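Local coordinates for protein D-alanyl-D-alanine carboxypeptidase DacD (Escherichia coli, PDB 5FSR) that removes the C-terminal D-alanine from peptidoglycan pentapeptide precursors as a penicillin-binding serine DD-carboxypeptidase in cell-wall synthesis, at residues 137-142 / 147-152. Sequence-based numbering, arbitrary orientation.
Sequences ALADYI and RQFVEM
Phe149 lays one face of its ring against the methyl of Ala139. Ala139 CB sits 3.9 Å from the ring centroid and 27° off the ring normal, a CH-pi contact. It lies nearer the root of the ring than its far end, with Phe149 CG 3.5 Å away. The backbone takes part as well: Ala139 CA comes to 3.4 Å from Phe149 CD1. CG of Phe149 stands anti to the backbone N (chi1 -165°), which sends the ring across to helix 132-143. Ile142 meets the ring at its edge, where its CD1 lies 3.8 Å from Phe149 CE1. Helices 132-143 and 146-159 are consecutive and meet at a sharp corner in the alpha-helical part of the penicillin-binding domain. The axes of the two segments are nearly perpendicular, at 85°, and approach to 8.8 Å. With only a methyl at Ala139, the ring can lie close to the backbone of helix 132-143. One turn beyond Phe149, Met152 is bent at chi3 and brings its CE to 3.9 Å from Ile142 CG2. Helix 66-79 covers the contact: Val73 touches Phe149 and Met152, and Val74 touches Ile142. That helix also carries Lys67, the probable proton acceptor, whose side chain is about 9 Å from that of Phe149.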
ATOM      1  N   ALA A 137       5.093  13.715  16.204  1.00 23.24           N
ATOM      2  CA  ALA A 137       4.127  13.858  17.292  1.00 23.62           C
ATOM      3  C   ALA A 137       3.372  12.557  17.540  1.00 23.08           C
ATOM      4  O   ALA A 137       3.107  12.199  18.713  1.00 23.62           O
ATOM      5  CB  ALA A 137       3.170  14.995  17.019  1.00 23.84           C
ATOM      6  N   LEU A 138       3.029  11.856  16.450  1.00 22.05           N
ATOM      7  CA  LEU A 138       2.410  10.558  16.558  1.00 21.72           C
ATOM      8  C   LEU A 138       3.398   9.545  17.151  1.00 22.00           C
ATOM      9  O   LEU A 138       3.028   8.729  17.973  1.00 22.32           O
ATOM     10  CB  LEU A 138       1.908  10.063  15.171  1.00 20.87           C
ATOM     11  CG  LEU A 138       0.663  10.730  14.601  1.00 20.78           C
ATOM     12  CD1 LEU A 138       0.545  10.408  13.112  1.00 20.13           C
ATOM     13  CD2 LEU A 138      -0.593  10.293  15.340  1.00 21.10           C
ATOM     14  N   ALA A 139       4.644   9.579  16.697  1.00 22.20           N
ATOM     15  CA  ALA A 139       5.682   8.696  17.226  1.00 22.92           C
ATOM     16  C   ALA A 139       5.852   8.847  18.728  1.00 24.23           C
ATOM     17  O   ALA A 139       5.745   7.849  19.472  1.00 24.75           O
ATOM     18  CB  ALA A 139       7.024   8.894  16.517  1.00 23.16           C
ATOM     19  N   ASP A 140       6.072  10.074  19.196  1.00 25.08           N
ATOM     20  CA  ASP A 140       6.205  10.311  20.673  1.00 26.58           C
ATOM     21  C   ASP A 140       4.990   9.818  21.407  1.00 26.58           C
ATOM     22  O   ASP A 140       5.120   9.146  22.420  1.00 27.53           O
ATOM     23  CB  ASP A 140       6.470  11.806  21.009  1.00 27.61           C
ATOM     24  CG  ASP A 140       7.809  12.275  20.491  1.00 28.26           C
ATOM     25  OD1 ASP A 140       8.627  11.396  20.153  1.00 28.73           O
ATOM     26  OD2 ASP A 140       8.060  13.486  20.377  1.00 28.99           O
ATOM     27  N   TYR A 141       3.803  10.102  20.884  1.00 25.86           N
ATOM     28  CA  TYR A 141       2.591   9.626  21.566  1.00 26.40           C
ATOM     29  C   TYR A 141       2.521   8.084  21.603  1.00 26.41           C
ATOM     30  O   TYR A 141       2.231   7.514  22.666  1.00 27.59           O
ATOM     31  CB  TYR A 141       1.305  10.176  20.938  1.00 25.78           C
ATOM     32  CG  TYR A 141       0.054   9.855  21.740  1.00 26.53           C
ATOM     33  CD1 TYR A 141      -0.102  10.325  23.045  1.00 27.95           C
ATOM     34  CD2 TYR A 141      -0.990   9.123  21.181  1.00 26.09           C
ATOM     35  CE1 TYR A 141      -1.257  10.055  23.767  1.00 28.90           C
ATOM     36  CE2 TYR A 141      -2.154   8.852  21.890  1.00 27.06           C
ATOM     37  CZ  TYR A 141      -2.286   9.317  23.177  1.00 28.46           C
ATOM     38  OH  TYR A 141      -3.436   9.056  23.883  1.00 29.68           O
ATOM     39  N   ILE A 142       2.827   7.434  20.477  1.00 25.34           N
ATOM     40  CA  ILE A 142       2.651   5.974  20.340  1.00 25.37           C
ATOM     41  C   ILE A 142       3.717   5.111  21.039  1.00 26.37           C
ATOM     42  O   ILE A 142       3.389   4.162  21.729  1.00 27.28           O
ATOM     43  CB  ILE A 142       2.508   5.560  18.852  1.00 24.03           C
ATOM     44  CG1 ILE A 142       1.210   6.119  18.295  1.00 23.38           C
ATOM     45  CG2 ILE A 142       2.488   4.025  18.706  1.00 24.17           C
ATOM     46  CD1 ILE A 142       1.143   6.131  16.788  1.00 22.35           C
ATOM     47  N   ARG A 147      13.059   6.765  18.309  1.00 32.68           N
ATOM     48  CA  ARG A 147      13.774   5.494  18.077  1.00 33.79           C
ATOM     49  C   ARG A 147      12.976   4.215  18.410  1.00 33.22           C
ATOM     50  O   ARG A 147      13.282   3.157  17.865  1.00 33.15           O
ATOM     51  CB  ARG A 147      15.150   5.466  18.748  1.00 36.48           C
ATOM     52  CG  ARG A 147      16.013   6.662  18.289  1.00 37.65           C
ATOM     53  CD  ARG A 147      17.232   6.317  17.407  1.00 38.86           C
ATOM     54  NE  ARG A 147      17.491   7.475  16.526  1.00 38.80           N
ATOM     55  CZ  ARG A 147      17.931   8.683  16.914  1.00 39.93           C
ATOM     56  NH1 ARG A 147      18.224   8.947  18.196  1.00 41.33           N
ATOM     57  NH2 ARG A 147      18.096   9.652  16.008  1.00 39.88           N
ATOM     58  N   GLN A 148      12.005   4.315  19.326  1.00 32.79           N
ATOM     59  CA  GLN A 148      11.172   3.177  19.721  1.00 32.43           C
ATOM     60  C   GLN A 148      10.101   2.975  18.689  1.00 30.39           C
ATOM     61  O   GLN A 148       9.536   1.920  18.610  1.00 30.09           O
ATOM     62  CB  GLN A 148      10.475   3.413  21.055  1.00 32.96           C
ATOM     63  CG  GLN A 148      11.408   3.628  22.229  1.00 35.01           C
ATOM     64  CD  GLN A 148      11.554   5.107  22.573  1.00 34.91           C
ATOM     65  OE1 GLN A 148      11.924   5.923  21.728  1.00 33.94           O
ATOM     66  NE2 GLN A 148      11.266   5.447  23.800  1.00 35.97           N
ATOM     67  N   PHE A 149       9.766   4.036  17.975  1.00 29.11           N
ATOM     68  CA  PHE A 149       8.769   3.987  16.929  1.00 27.38           C
ATOM     69  C   PHE A 149       9.353   3.269  15.707  1.00 27.33           C
ATOM     70  O   PHE A 149       8.671   2.481  15.062  1.00 26.44           O
ATOM     71  CB  PHE A 149       8.349   5.400  16.555  1.00 26.22           C
ATOM     72  CG  PHE A 149       7.120   5.440  15.760  1.00 24.68           C
ATOM     73  CD1 PHE A 149       5.887   5.413  16.383  1.00 24.34           C
ATOM     74  CD2 PHE A 149       7.190   5.449  14.362  1.00 23.69           C
ATOM     75  CE1 PHE A 149       4.725   5.407  15.627  1.00 23.22           C
ATOM     76  CE2 PHE A 149       6.050   5.472  13.621  1.00 22.61           C
ATOM     77  CZ  PHE A 149       4.812   5.457  14.255  1.00 22.41           C
ATOM     78  N   VAL A 150      10.633   3.540  15.444  1.00 28.49           N
ATOM     79  CA  VAL A 150      11.401   2.908  14.370  1.00 28.92           C
ATOM     80  C   VAL A 150      11.616   1.420  14.709  1.00 30.27           C
ATOM     81  O   VAL A 150      11.761   0.567  13.806  1.00 30.16           O
ATOM     82  CB  VAL A 150      12.755   3.630  14.151  1.00 29.87           C
ATOM     83  CG1 VAL A 150      13.544   3.020  13.005  1.00 30.08           C
ATOM     84  CG2 VAL A 150      12.533   5.122  13.862  1.00 29.32           C
ATOM     85  N   GLU A 151      11.651   1.116  16.001  1.00 31.64           N
ATOM     86  CA  GLU A 151      11.729  -0.261  16.445  1.00 33.17           C
ATOM     87  C   GLU A 151      10.443  -0.954  16.041  1.00 32.13           C
ATOM     88  O   GLU A 151      10.519  -2.046  15.514  1.00 32.54           O
ATOM     89  CB  GLU A 151      11.927  -0.359  17.943  1.00 35.03           C
ATOM     90  CG  GLU A 151      12.712  -1.574  18.405  1.00 37.36           C
ATOM     91  CD  GLU A 151      13.428  -1.311  19.729  1.00 39.53           C
ATOM     92  OE1 GLU A 151      13.071  -0.346  20.440  1.00 39.31           O
ATOM     93  OE2 GLU A 151      14.351  -2.074  20.054  1.00 41.84           O
ATOM     94  N   MET A 152       9.301  -0.303  16.280  1.00 30.80           N
ATOM     95  CA  MET A 152       7.993  -0.805  15.863  1.00 30.03           C
ATOM     96  C   MET A 152       7.822  -0.862  14.352  1.00 28.38           C
ATOM     97  O   MET A 152       7.173  -1.762  13.850  1.00 28.43           O
ATOM     98  CB  MET A 152       6.848   0.054  16.428  1.00 29.92           C
ATOM     99  CG  MET A 152       6.730   0.117  17.948  1.00 31.71           C
ATOM    100  SD  MET A 152       5.504   1.329  18.431  1.00 31.99           S
ATOM    101  CE  MET A 152       3.973   0.438  18.176  1.00 31.63           C
TER